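Local coordinates for protein putative fumarylpyruvate hydrolase (Burkholderia cenocepacia, PDB 4MAQ) that is a putative hydrolase of the fumarylacetoacetate hydrolase (FAH) family, with more strand than helix and assembled from two copies of the chain, at residues 164-170 / 221-227; 108-114 / 157-161; 86-90 / 173-177; 102-108 / 186-191. One frame throughout, in Å; residues are numbered along the deposited sequence. Where two conformers were deposited one is given.

Contact 1: 164-170 / 221-227; sequences RIWLAVN and RVTGGVD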
loop_
_atom_site.group_PDB
_atom_site.type_symbol
_atom_site.label_atom_id
_atom_site.label_comp_id
_atom_site.label_asym_id
_atom_site.label_seq_id
_atom_site.Cartn_x
_atom_site.Cartn_y
_atom_site.Cartn_z
ATOM N N ARG B 164 -0.284 11.303 -27.905
ATOM C CA ARG B 164 0.378 12.258 -27.032
ATOM C C ARG B 164 0.001 12.078 -25.558
ATOM O O ARG B 164 -1.187 11.937 -25.211
ATOM C CB ARG B 164 0.050 13.687 -27.475
ATOM C CG ARG B 164 0.797 14.779 -26.708
ATOM C CD ARG B 164 0.364 16.185 -27.130
ATOM N NE ARG B 164 -1.091 16.309 -27.178
ATOM C CZ ARG B 164 -1.774 17.380 -26.785
ATOM N NH1 ARG B 164 -1.137 18.437 -26.287
ATOM N NH2 ARG B 164 -3.097 17.393 -26.875
ATOM N N ILE B 165 1.028 12.087 -24.700
ATOM C CA ILE B 165 0.883 12.099 -23.240
ATOM C C ILE B 165 1.724 13.286 -22.781
ATOM O O ILE B 165 2.902 13.416 -23.164
ATOM C CB ILE B 165 1.320 10.756 -22.589
ATOM C CG1 ILE B 165 1.377 10.890 -21.063
ATOM C CG2 ILE B 165 2.648 10.216 -23.155
ATOM C CD1 ILE B 165 1.392 9.576 -20.299
ATOM N N TRP B 166 1.128 14.195 -22.007
ATOM C CA TRP B 166 1.785 15.478 -21.776
ATOM C C TRP B 166 1.393 16.055 -20.421
ATOM O O TRP B 166 0.346 15.718 -19.841
ATOM C CB TRP B 166 1.432 16.463 -22.921
ATOM C CG TRP B 166 -0.041 16.796 -22.936
ATOM C CD1 TRP B 166 -1.058 16.060 -23.508
ATOM C CD2 TRP B 166 -0.660 17.926 -22.313
ATOM N NE1 TRP B 166 -2.274 16.674 -23.263
ATOM C CE2 TRP B 166 -2.054 17.821 -22.543
ATOM C CE3 TRP B 166 -0.170 19.032 -21.590
ATOM C CZ2 TRP B 166 -2.971 18.772 -22.066
ATOM C CZ3 TRP B 166 -1.094 19.980 -21.104
ATOM C CH2 TRP B 166 -2.477 19.838 -21.345
ATOM N N LEU B 167 2.236 16.961 -19.942
ATOM C CA LEU B 167 1.951 17.682 -18.718
ATOM C C LEU B 167 2.598 19.065 -18.824
ATOM O O LEU B 167 3.720 19.194 -19.322
ATOM C CB LEU B 167 2.489 16.908 -17.495
ATOM C CG LEU B 167 2.358 17.569 -16.110
ATOM C CD1 LEU B 167 2.300 16.497 -15.035
ATOM C CD2 LEU B 167 3.483 18.555 -15.799
ATOM N N ALA B 168 1.866 20.086 -18.385
ATOM C CA ALA B 168 2.373 21.460 -18.306
ATOM C C ALA B 168 2.181 22.014 -16.913
ATOM O O ALA B 168 1.304 21.564 -16.154
ATOM C CB ALA B 168 1.640 22.332 -19.331
ATOM N N VAL B 169 3.029 22.985 -16.586
ATOM C CA VAL B 169 2.970 23.686 -15.304
ATOM C C VAL B 169 2.902 25.175 -15.610
ATOM O O VAL B 169 3.772 25.717 -16.318
ATOM C CB VAL B 169 4.225 23.381 -14.442
ATOM C CG1 VAL B 169 4.276 24.262 -13.202
ATOM C CG2 VAL B 169 4.273 21.911 -14.052
ATOM N N ASN B 170 1.865 25.822 -15.099
ATOM C CA ASN B 170 1.628 27.226 -15.408
ATOM C C ASN B 170 1.680 27.493 -16.910
ATOM O O ASN B 170 2.191 28.521 -17.380
ATOM C CB ASN B 170 2.572 28.137 -14.600
ATOM C CG ASN B 170 2.496 27.837 -13.131
ATOM O OD1 ASN B 170 1.417 27.525 -12.619
ATOM N ND2 ASN B 170 3.626 27.910 -12.445
ATOM N N ARG B 221 -0.221 25.612 -11.262
ATOM C CA ARG B 221 -1.361 25.090 -12.033
ATOM C C ARG B 221 -0.852 23.964 -12.955
ATOM O O ARG B 221 -0.056 24.213 -13.871
ATOM C CB ARG B 221 -2.044 26.196 -12.861
ATOM C CG ARG B 221 -3.237 25.698 -13.699
ATOM C CD ARG B 221 -3.938 26.830 -14.479
ATOM N NE ARG B 221 -4.280 27.879 -13.508
ATOM C CZ ARG B 221 -5.337 27.860 -12.686
ATOM N NH1 ARG B 221 -6.306 26.956 -12.829
ATOM N NH2 ARG B 221 -5.419 28.765 -11.714
ATOM N N VAL B 222 -1.290 22.733 -12.688
ATOM C CA VAL B 222 -0.825 21.571 -13.443
ATOM C C VAL B 222 -1.919 21.163 -14.409
ATOM O O VAL B 222 -3.076 20.980 -14.013
ATOM C CB VAL B 222 -0.497 20.407 -12.488
ATOM C CG1 VAL B 222 0.193 19.268 -13.252
ATOM C CG2 VAL B 222 0.361 20.911 -11.328
ATOM N N THR B 223 -1.557 21.065 -15.681
ATOM C CA THR B 223 -2.449 20.535 -16.704
ATOM C C THR B 223 -1.772 19.361 -17.380
ATOM O O THR B 223 -0.548 19.191 -17.285
ATOM C CB THR B 223 -2.790 21.611 -17.759
ATOM O OG1 THR B 223 -1.573 22.208 -18.229
ATOM C CG2 THR B 223 -3.705 22.687 -17.166
ATOM N N GLY B 224 -2.565 18.536 -18.044
ATOM C CA GLY B 224 -1.988 17.420 -18.786
ATOM C C GLY B 224 -3.061 16.556 -19.370
ATOM O O GLY B 224 -4.268 16.857 -19.260
ATOM N N GLY B 225 -2.626 15.469 -19.998
ATOM C CA GLY B 225 -3.578 14.614 -20.665
ATOM C C GLY B 225 -2.963 13.500 -21.450
ATOM O O GLY B 225 -1.734 13.428 -21.608
ATOM N N VAL B 226 -3.835 12.609 -21.913
ATOM C CA VAL B 226 -3.461 11.617 -22.917
ATOM C C VAL B 226 -4.529 11.752 -23.979
ATOM O O VAL B 226 -5.728 11.704 -23.655
ATOM C CB VAL B 226 -3.425 10.181 -22.360
ATOM C CG1 VAL B 226 -3.198 9.192 -23.516
ATOM C CG2 VAL B 226 -2.336 10.062 -21.300
ATOM N N ASP B 227 -4.109 11.967 -25.225
ATOM C CA ASP B 227 -5.078 12.248 -26.282
ATOM C C ASP B 227 -6.138 11.138 -26.363
ATOM O O ASP B 227 -5.815 9.938 -26.449
ATOM C CB ASP B 227 -4.375 12.464 -27.620
ATOM C CG ASP B 227 -3.719 13.833 -27.738
ATOM O OD1 ASP B 227 -3.777 14.670 -26.806
ATOM O OD2 ASP B 227 -3.153 14.115 -28.808
HETATM O O HOH W 1 -1.954 12.099 -30.130
HETATM O O HOH W 2 -4.669 15.347 -24.258
#
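Strand 164-169 runs antiparallel to strand 221-226, their axes 4.5 Å apart and at 170°, as neighbours in a mixed beta-sheet of this FAH-family fold. Trp166 with Gly225 and Ala168 with Thr223 are hydrogen-bonded pairs; the non-hydrogen-bonded pairs Ile165-Val226, Leu167-Gly224 and Val169-Val222 alternate with them. Past Val169-Val222, Asn170 N still bonds to Arg221 O, and Asn170 OD1 accepts from Arg221 N at 2.9 Å. The apolar members Ile165, Leu167, Val169, Val222 and Val226 share one face, on which Ile165 and Leu167 touch strand 85-95; here Ile165 CG1 lies 3.8 Å from Val226 CG2, the two side chains pointing the same way. On the other face the indole of Trp166 leans across to the partner strand, its CG held between backbone N and carbonyl carbon (chi1 65°). It lies flat over the two glycines: Gly224 CA sits 3.4 Å from the centroid of the six-membered ring of Trp166, a CH-pi contact almost on the ring normal. Arg164 is modelled in two conformers; in the one described, NH1 lies over the rim of the opposite indole face and NH2 makes a salt bridge of 2.8 Å to the syn lone pair of Asp227 OD1, guanidinium and carboxylate planes standing 65° apart. A water in the indole plane accepts from Trp166 NE1 at 2.9 Å and donates to Asp227 OD1 at 2.8 Å.

Contact 2: 108-114 / 157-161; sequences LSHVWGY and TGHPA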
loop_
_atom_site.group_PDB
_atom_site.type_symbol
_atom_site.label_atom_id
_atom_site.label_comp_id
_atom_site.label_asym_id
_atom_site.label_seq_id
_atom_site.Cartn_x
_atom_site.Cartn_y
_atom_site.Cartn_z
ATOM N N LEU B 108 -5.507 -7.567 -22.038
ATOM C CA LEU B 108 -6.431 -6.463 -22.275
ATOM C C LEU B 108 -7.878 -6.833 -21.941
ATOM O O LEU B 108 -8.659 -5.957 -21.612
ATOM C CB LEU B 108 -6.274 -5.899 -23.696
ATOM C CG LEU B 108 -4.925 -5.207 -23.953
ATOM C CD1 LEU B 108 -4.859 -4.741 -25.401
ATOM C CD2 LEU B 108 -4.670 -4.043 -23.002
ATOM N N SER B 109 -8.224 -8.121 -21.973
ATOM C CA SER B 109 -9.570 -8.533 -21.565
ATOM C C SER B 109 -9.844 -8.318 -20.087
ATOM O O SER B 109 -10.998 -8.372 -19.665
ATOM C CB SER B 109 -9.868 -9.980 -21.922
ATOM O OG SER B 109 -9.273 -10.871 -20.997
ATOM N N HIS B 110 -8.781 -8.102 -19.310
ATOM C CA HIS B 110 -8.912 -7.783 -17.889
ATOM C C HIS B 110 -9.082 -6.303 -17.631
ATOM O O HIS B 110 -9.257 -5.913 -16.466
ATOM C CB HIS B 110 -7.685 -8.292 -17.112
ATOM C CG HIS B 110 -7.592 -9.797 -17.053
ATOM N ND1 HIS B 110 -7.950 -10.521 -15.931
ATOM C CD2 HIS B 110 -7.210 -10.708 -17.982
ATOM C CE1 HIS B 110 -7.772 -11.810 -16.169
ATOM N NE2 HIS B 110 -7.317 -11.950 -17.403
ATOM N N VAL B 111 -9.000 -5.474 -18.673
ATOM C CA VAL B 111 -9.032 -4.015 -18.474
ATOM C C VAL B 111 -10.460 -3.478 -18.551
ATOM O O VAL B 111 -11.150 -3.700 -19.548
ATOM C CB VAL B 111 -8.155 -3.298 -19.520
ATOM C CG1 VAL B 111 -8.310 -1.787 -19.450
ATOM C CG2 VAL B 111 -6.700 -3.710 -19.329
ATOM N N TRP B 112 -10.912 -2.801 -17.490
ATOM C CA TRP B 112 -12.202 -2.104 -17.507
ATOM C C TRP B 112 -12.104 -0.777 -18.283
ATOM O O TRP B 112 -13.015 -0.427 -19.029
ATOM C CB TRP B 112 -12.706 -1.848 -16.057
ATOM C CG TRP B 112 -14.026 -1.187 -16.113
ATOM C CD1 TRP B 112 -15.240 -1.788 -16.277
ATOM C CD2 TRP B 112 -14.263 0.225 -16.173
ATOM N NE1 TRP B 112 -16.219 -0.850 -16.379
ATOM C CE2 TRP B 112 -15.659 0.400 -16.345
ATOM C CE3 TRP B 112 -13.440 1.361 -16.083
ATOM C CZ2 TRP B 112 -16.258 1.663 -16.420
ATOM C CZ3 TRP B 112 -14.047 2.626 -16.173
ATOM C CH2 TRP B 112 -15.439 2.753 -16.327
ATOM N N GLY B 113 -11.042 -0.013 -18.072
ATOM C CA GLY B 113 -10.960 1.315 -18.655
ATOM C C GLY B 113 -9.675 2.020 -18.351
ATOM O O GLY B 113 -8.704 1.406 -17.884
ATOM N N TYR B 114 -9.658 3.316 -18.642
ATOM C CA TYR B 114 -8.439 4.106 -18.601
ATOM C C TYR B 114 -8.680 5.476 -18.004
ATOM O O TYR B 114 -9.760 6.051 -18.159
ATOM C CB TYR B 114 -7.900 4.314 -20.025
ATOM C CG TYR B 114 -7.457 3.021 -20.641
ATOM C CD1 TYR B 114 -8.357 2.248 -21.372
ATOM C CD2 TYR B 114 -6.146 2.555 -20.488
ATOM C CE1 TYR B 114 -7.989 1.038 -21.923
ATOM C CE2 TYR B 114 -5.756 1.333 -21.031
ATOM C CZ TYR B 114 -6.676 0.576 -21.748
ATOM O OH TYR B 114 -6.228 -0.622 -22.282
ATOM N N THR B 157 -13.141 3.947 -25.370
ATOM C CA THR B 157 -11.824 4.467 -25.792
ATOM C C THR B 157 -11.030 3.527 -26.691
ATOM O O THR B 157 -10.071 3.953 -27.338
ATOM C CB THR B 157 -10.937 4.760 -24.564
ATOM O OG1 THR B 157 -10.819 3.568 -23.784
ATOM C CG2 THR B 157 -11.554 5.850 -23.696
ATOM N N GLY B 158 -11.403 2.252 -26.691
ATOM C CA GLY B 158 -10.471 1.211 -27.129
ATOM C C GLY B 158 -9.298 1.091 -26.157
ATOM O O GLY B 158 -9.318 1.666 -25.080
ATOM N N HIS B 159 -8.279 0.329 -26.543
ATOM C CA HIS B 159 -7.089 0.152 -25.719
ATOM C C HIS B 159 -6.008 1.004 -26.338
ATOM O O HIS B 159 -5.387 0.587 -27.296
ATOM C CB HIS B 159 -6.691 -1.330 -25.657
ATOM C CG HIS B 159 -7.714 -2.198 -24.997
ATOM N ND1 HIS B 159 -8.028 -2.094 -23.657
ATOM C CD2 HIS B 159 -8.519 -3.171 -25.501
ATOM C CE1 HIS B 159 -8.971 -2.975 -23.356
ATOM N NE2 HIS B 159 -9.289 -3.638 -24.455
ATOM N N PRO B 160 -5.769 2.224 -25.788
ATOM C CA PRO B 160 -4.847 3.135 -26.469
ATOM C C PRO B 160 -3.439 2.555 -26.515
ATOM O O PRO B 160 -2.959 2.003 -25.506
ATOM C CB PRO B 160 -4.893 4.400 -25.594
ATOM C CG PRO B 160 -5.308 3.896 -24.235
ATOM C CD PRO B 160 -6.311 2.828 -24.555
ATOM N N ALA B 161 -2.774 2.708 -27.656
ATOM C CA ALA B 161 -1.398 2.193 -27.825
ATOM C C ALA B 161 -0.453 3.233 -28.413
ATOM O O ALA B 161 0.741 3.007 -28.496
ATOM C CB ALA B 161 -1.389 0.913 -28.647
HETATM O O HOH W 3 -10.705 -6.195 -24.292
HETATM O O HOH W 4 -3.753 -0.139 -23.748
#
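Tyr114 and His159 reach each other with the same first torsion, CG beside the backbone N and anti to the carbonyl carbon (chi1 -66° and -64°). This brings a phenol from the start of strand 111-122 to an imidazole in the loop that follows helix 154-157, on the surface of the FAH-family domain. Tyr114 OH and His159 ND1 are hydrogen-bonded at 2.7 Å, with the hydroxyl at the edge of the imidazole and the nitrogen close to the phenol plane. The rings, at 72° to each other, therefore meet rim to rim, without stacking. Each also carries an aliphatic group over one face. Pro160 CD is centred over the phenol, 3.6 Å from the Tyr114 ring centroid, and Leu108 CB, from the 3-10 turn 108-110, lies 3.9 Å from the His159 ring centroid. Both are CH-pi contacts, and together with the polar bond they restrict the tilt of the two rings. Just before Tyr114, Trp112 and Gly113 form a classic beta bulge opposite Ala94, and the Trp112 side chain, turned away from the loop, packs on Val13 of the second subunit. The loop has its own brace: Thr157 OG1 donates to a lone pair of Gly158 O, in the carbonyl plane, at 2.7 Å; Gly158 is the first residue past the helix, with positive phi. Water continues the polar link on both rings. One molecule lies 2.9 Å from His159 NE2 and donates only weakly to Leu108 O, and another lies 2.9 Å from Tyr114 OH and donates to Pro160 O.

Contact 3: 86-90 / 173-177; sequences HHEIE and TRQQG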
loop_
_atom_site.group_PDB
_atom_site.type_symbol
_atom_site.label_atom_id
_atom_site.label_comp_id
_atom_site.label_asym_id
_atom_site.label_seq_id
_atom_site.Cartn_x
_atom_site.Cartn_y
_atom_site.Cartn_z
ATOM N N HIS B 86 7.815 16.147 -6.967
ATOM C CA HIS B 86 7.947 15.985 -8.413
ATOM C C HIS B 86 6.698 15.421 -9.062
ATOM O O HIS B 86 5.941 14.684 -8.414
ATOM C CB HIS B 86 9.151 15.111 -8.750
ATOM C CG HIS B 86 10.442 15.863 -8.647
ATOM N ND1 HIS B 86 11.532 15.600 -9.445
ATOM C CD2 HIS B 86 10.799 16.905 -7.854
ATOM C CE1 HIS B 86 12.515 16.425 -9.130
ATOM N NE2 HIS B 86 12.091 17.234 -8.174
ATOM N N HIS B 87 6.519 15.735 -10.348
ATOM C CA HIS B 87 5.410 15.208 -11.159
ATOM C C HIS B 87 5.903 14.199 -12.178
ATOM O O HIS B 87 6.979 14.366 -12.751
ATOM C CB HIS B 87 4.706 16.344 -11.939
ATOM C CG HIS B 87 5.625 17.151 -12.826
ATOM N ND1 HIS B 87 6.090 16.695 -14.048
ATOM C CD2 HIS B 87 6.175 18.378 -12.653
ATOM C CE1 HIS B 87 6.864 17.626 -14.594
ATOM N NE2 HIS B 87 6.953 18.644 -13.753
ATOM N N GLU B 88 5.080 13.183 -12.416
ATOM C CA GLU B 88 5.254 12.262 -13.538
ATOM C C GLU B 88 3.886 11.949 -14.129
ATOM O O GLU B 88 3.076 11.246 -13.501
ATOM C CB GLU B 88 5.921 10.960 -13.096
ATOM C CG GLU B 88 7.368 11.118 -12.689
ATOM C CD GLU B 88 7.871 9.901 -11.969
ATOM O OE1 GLU B 88 7.725 8.798 -12.523
ATOM O OE2 GLU B 88 8.380 10.041 -10.850
ATOM N N ILE B 89 3.619 12.456 -15.337
ATOM C CA ILE B 89 2.349 12.174 -16.035
ATOM C C ILE B 89 2.315 10.701 -16.509
ATOM O O ILE B 89 3.304 10.208 -17.061
ATOM C CB ILE B 89 2.181 13.120 -17.260
ATOM C CG1 ILE B 89 0.817 12.952 -17.935
ATOM C CG2 ILE B 89 3.294 12.961 -18.302
ATOM C CD1 ILE B 89 -0.269 13.583 -17.118
ATOM N N GLU B 90 1.182 10.015 -16.324
ATOM C CA GLU B 90 1.079 8.579 -16.680
ATOM C C GLU B 90 -0.307 8.213 -17.165
ATOM O O GLU B 90 -1.289 8.725 -16.647
ATOM C CB GLU B 90 1.446 7.704 -15.483
ATOM C CG GLU B 90 2.757 8.152 -14.867
ATOM C CD GLU B 90 3.516 7.130 -14.074
ATOM O OE1 GLU B 90 3.212 5.927 -14.103
ATOM O OE2 GLU B 90 4.492 7.594 -13.450
ATOM N N THR B 173 4.942 23.592 -21.079
ATOM C CA THR B 173 5.041 22.142 -21.206
ATOM C C THR B 173 6.312 21.634 -20.531
ATOM O O THR B 173 7.409 22.141 -20.786
ATOM C CB THR B 173 5.033 21.732 -22.685
ATOM O OG1 THR B 173 3.821 22.194 -23.282
ATOM C CG2 THR B 173 5.117 20.208 -22.822
ATOM N N ARG B 174 6.153 20.633 -19.665
ATOM C CA ARG B 174 7.277 20.030 -18.954
ATOM C C ARG B 174 7.501 18.595 -19.388
ATOM O O ARG B 174 8.640 18.113 -19.348
ATOM C CB ARG B 174 7.059 20.085 -17.427
ATOM C CG ARG B 174 6.777 21.459 -16.813
ATOM C CD ARG B 174 8.017 22.339 -16.727
ATOM N NE ARG B 174 7.700 23.758 -16.455
ATOM C CZ ARG B 174 7.611 24.323 -15.242
ATOM N NH1 ARG B 174 7.802 23.603 -14.128
ATOM N NH2 ARG B 174 7.320 25.623 -15.142
ATOM N N GLN B 175 6.434 17.894 -19.777
ATOM C CA GLN B 175 6.581 16.521 -20.286
ATOM C C GLN B 175 5.765 16.378 -21.538
ATOM O O GLN B 175 4.641 16.878 -21.603
ATOM C CB GLN B 175 6.087 15.480 -19.259
ATOM C CG GLN B 175 6.799 15.551 -17.910
ATOM C CD GLN B 175 6.455 14.359 -17.043
ATOM O OE1 GLN B 175 5.604 14.453 -16.149
ATOM N NE2 GLN B 175 7.073 13.226 -17.327
ATOM N N GLN B 176 6.308 15.693 -22.541
ATOM C CA GLN B 176 5.556 15.406 -23.750
ATOM C C GLN B 176 6.192 14.194 -24.396
ATOM O O GLN B 176 7.359 14.219 -24.797
ATOM C CB GLN B 176 5.565 16.601 -24.712
ATOM C CG GLN B 176 4.678 16.483 -25.936
ATOM C CD GLN B 176 4.634 17.793 -26.677
ATOM O OE1 GLN B 176 3.751 18.615 -26.440
ATOM N NE2 GLN B 176 5.615 18.017 -27.550
ATOM N N GLY B 177 5.427 13.124 -24.481
ATOM C CA GLY B 177 5.885 11.939 -25.138
ATOM C C GLY B 177 4.738 11.257 -25.843
ATOM O O GLY B 177 3.695 11.866 -26.093
HETATM O O HOH W 5 8.366 20.953 -13.445
#
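A classic beta bulge, in which Arg174 and Gln175 both face Leu167, turns these two successive residues of strand 172-178 toward His87 and Ile89 of strand 85-95. The contact joins two different beta-sheets of the FAH-family fold, the segments crossing at 30° with axes 8.2 Å apart, so side chains rather than a backbone ladder make the link. Gln175 bears most of it. Its chain, extended beyond CG, carries the amide between His87 and Ile89, and OE1 accepts two hydrogen bonds, from Ile89 N at 2.9 Å and from His87 ND1 at 3.1 Å. The two donors come from opposite faces of the amide plane: the backbone N-H is tilted from that plane by 29°, whereas the imidazole nitrogen stands well above it, although OE1 itself lies in the ring plane of the histidine. With Gln175 NE2 bonded to Thr209 OG1, both ends of this buried amide are engaged and its rotation is fixed. Ile89 CG2 lies against the amide, 3.7 Å from Gln175 CD, a van der Waals contact. His87 has CG wedged between its backbone N and carbonyl carbon (chi1 56°), which turns the ring toward the opposing strand and brings CE1 to 3.8 Å from Arg174 CB. Arg174 is held through NE by a salt bridge to Asp172, while its NH1 donates at 2.8 Å to a water that also lies 2.7 Å from His87 NE2.

Contact 4: 102-108 / 186-191; sequences IDPADAL and VPDVIA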
loop_
_atom_site.group_PDB
_atom_site.type_symbol
_atom_site.label_atom_id
_atom_site.label_comp_id
_atom_site.label_asym_id
_atom_site.label_seq_id
_atom_site.Cartn_x
_atom_site.Cartn_y
_atom_site.Cartn_z
ATOM N N ILE B 102 -1.469 -14.013 -15.887
ATOM C CA ILE B 102 -2.230 -13.648 -17.066
ATOM C C ILE B 102 -1.282 -13.591 -18.265
ATOM O O ILE B 102 -0.238 -12.940 -18.209
ATOM C CB ILE B 102 -2.916 -12.267 -16.869
ATOM C CG1 ILE B 102 -3.855 -12.301 -15.660
ATOM C CG2 ILE B 102 -3.672 -11.849 -18.140
ATOM C CD1 ILE B 102 -4.326 -10.929 -15.226
ATOM N N ASP B 103 -1.637 -14.271 -19.347
ATOM C CA ASP B 103 -0.823 -14.183 -20.560
ATOM C C ASP B 103 -1.046 -12.807 -21.197
ATOM O O ASP B 103 -2.187 -12.316 -21.220
ATOM C CB ASP B 103 -1.228 -15.278 -21.560
ATOM C CG ASP B 103 -0.290 -15.365 -22.756
ATOM O OD1 ASP B 103 -0.478 -14.619 -23.739
ATOM O OD2 ASP B 103 0.645 -16.185 -22.715
ATOM N N PRO B 104 0.040 -12.181 -21.728
ATOM C CA PRO B 104 -0.137 -10.896 -22.406
ATOM C C PRO B 104 -1.233 -10.917 -23.456
ATOM O O PRO B 104 -1.950 -9.921 -23.596
ATOM C CB PRO B 104 1.243 -10.623 -23.009
ATOM C CG PRO B 104 2.178 -11.285 -22.047
ATOM C CD PRO B 104 1.472 -12.549 -21.625
ATOM N N ALA B 105 -1.386 -12.031 -24.172
ATOM C CA ALA B 105 -2.424 -12.108 -25.197
ATOM C C ALA B 105 -3.841 -11.976 -24.639
ATOM O O ALA B 105 -4.761 -11.637 -25.366
ATOM C CB ALA B 105 -2.283 -13.395 -26.004
ATOM N N ASP B 106 -4.011 -12.240 -23.344
ATOM C CA ASP B 106 -5.316 -12.186 -22.668
ATOM C C ASP B 106 -5.461 -10.956 -21.770
ATOM O O ASP B 106 -6.523 -10.721 -21.201
ATOM C CB ASP B 106 -5.488 -13.430 -21.785
ATOM C CG ASP B 106 -5.448 -14.720 -22.583
ATOM O OD1 ASP B 106 -5.969 -14.727 -23.712
ATOM O OD2 ASP B 106 -4.904 -15.731 -22.077
ATOM N N ALA B 107 -4.387 -10.196 -21.626
ATOM C CA ALA B 107 -4.350 -9.164 -20.595
ATOM C C ALA B 107 -5.344 -8.017 -20.794
ATOM O O ALA B 107 -5.993 -7.571 -19.838
ATOM C CB ALA B 107 -2.945 -8.625 -20.448
ATOM N N LEU B 108 -5.507 -7.567 -22.038
ATOM C CA LEU B 108 -6.431 -6.463 -22.275
ATOM C C LEU B 108 -7.878 -6.833 -21.941
ATOM O O LEU B 108 -8.659 -5.957 -21.612
ATOM C CB LEU B 108 -6.274 -5.899 -23.696
ATOM C CG LEU B 108 -4.925 -5.207 -23.953
ATOM C CD1 LEU B 108 -4.859 -4.741 -25.401
ATOM C CD2 LEU B 108 -4.670 -4.043 -23.002
ATOM N N VAL B 186 1.186 -2.202 -22.223
ATOM C CA VAL B 186 0.206 -2.458 -21.178
ATOM C C VAL B 186 -0.072 -3.959 -20.954
ATOM O O VAL B 186 -0.080 -4.394 -19.807
ATOM C CB VAL B 186 -1.087 -1.649 -21.452
ATOM C CG1 VAL B 186 -2.236 -2.109 -20.561
ATOM C CG2 VAL B 186 -0.801 -0.161 -21.282
ATOM N N PRO B 187 -0.257 -4.772 -22.033
ATOM C CA PRO B 187 -0.543 -6.198 -21.770
ATOM C C PRO B 187 0.593 -6.896 -21.005
ATOM O O PRO B 187 0.322 -7.770 -20.166
ATOM C CB PRO B 187 -0.681 -6.816 -23.177
ATOM C CG PRO B 187 -1.026 -5.675 -24.072
ATOM C CD PRO B 187 -0.380 -4.450 -23.470
ATOM N N ASP B 188 1.842 -6.517 -21.282
ATOM C CA ASP B 188 2.979 -7.114 -20.570
ATOM C C ASP B 188 3.095 -6.604 -19.148
ATOM O O ASP B 188 3.432 -7.355 -18.259
ATOM C CB ASP B 188 4.288 -6.872 -21.296
ATOM C CG ASP B 188 4.326 -7.556 -22.622
ATOM O OD1 ASP B 188 4.334 -8.780 -22.626
ATOM O OD2 ASP B 188 4.318 -6.862 -23.630
ATOM N N VAL B 189 2.793 -5.327 -18.934
ATOM C CA VAL B 189 2.789 -4.791 -17.579
ATOM C C VAL B 189 1.758 -5.541 -16.718
ATOM O O VAL B 189 2.063 -5.957 -15.591
ATOM C CB VAL B 189 2.537 -3.276 -17.582
ATOM C CG1 VAL B 189 2.404 -2.776 -16.156
ATOM C CG2 VAL B 189 3.726 -2.582 -18.238
ATOM N N ILE B 190 0.555 -5.727 -17.265
ATOM C CA ILE B 190 -0.497 -6.468 -16.573
ATOM C C ILE B 190 -0.015 -7.880 -16.243
ATOM O O ILE B 190 -0.175 -8.357 -15.126
ATOM C CB ILE B 190 -1.779 -6.526 -17.415
ATOM C CG1 ILE B 190 -2.423 -5.130 -17.468
ATOM C CG2 ILE B 190 -2.730 -7.606 -16.918
ATOM C CD1 ILE B 190 -3.493 -5.003 -18.521
ATOM N N ALA B 191 0.538 -8.573 -17.233
ATOM C CA ALA B 191 1.066 -9.924 -17.025
ATOM C C ALA B 191 2.097 -9.978 -15.875
ATOM O O ALA B 191 2.011 -10.846 -14.997
ATOM C CB ALA B 191 1.659 -10.461 -18.329
#
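The short, weakly bonded helix 104-107 packs against the N-terminal part of helix 186-196, a helix-on-helix contact at one side of the fold. Asp103 is the N-cap of the short helix, its OD1 accepting from Ala105 N at 2.8 Å. Pro104 and Pro187 lie close at the start of the two helices; Pro187 CB rests on Pro104 O at 3.4 Å, while Pro104 CG meets Ala191 CB and Asp188 OD1. Ala107 is the small side chain in the middle: its CB is pressed onto the longer helix, 3.4 Å from Pro187 O and 3.7 Å from Ile190 CG2. Ile190 CG2 stands anti to its backbone N (chi1 -70° for CG1), and this branch touches both Ala107 and, at 4.1 Å, Ile102 CD1. At one end of the interface Ala191 CB comes tightly to 3.1 Å from Ile102 O; at the other, Leu108 CD2 meets Val186 CG1 at about a right angle, 4.0 Å away. Ser194 OG, further along the helix, is bonded to Ile102 N. No hydrogen bond passes between the two segments themselves, which are held by van der Waals packing, aliphatic carbons lying on one another and on backbone carbonyls, consistent with small alanines and compact prolines letting the backbones approach.

The contacts fall into two groups. Contacts 1 and 3 have centres 7 Å apart and share a sheet: strands 164-169 and 172-178 are neighbours in it, with Leu167 O 2.8 Å from Arg174 N, a probable hydrogen bond. Contact 3 then ties that sheet to strand 85-95. Contacts 2 and 4, centred 11 Å apart, share Leu108, which lies on the His159 imidazole in one and on helix 186-196 in the other; Val111 CG2 also packs 3.6 Å from Ile190 CD1. The groups are well separated, contacts 1 and 4 being 27 Å apart between centres, yet strand 111-122 of contact 2 neighbours strand 85-95 of contact 3 in one sheet.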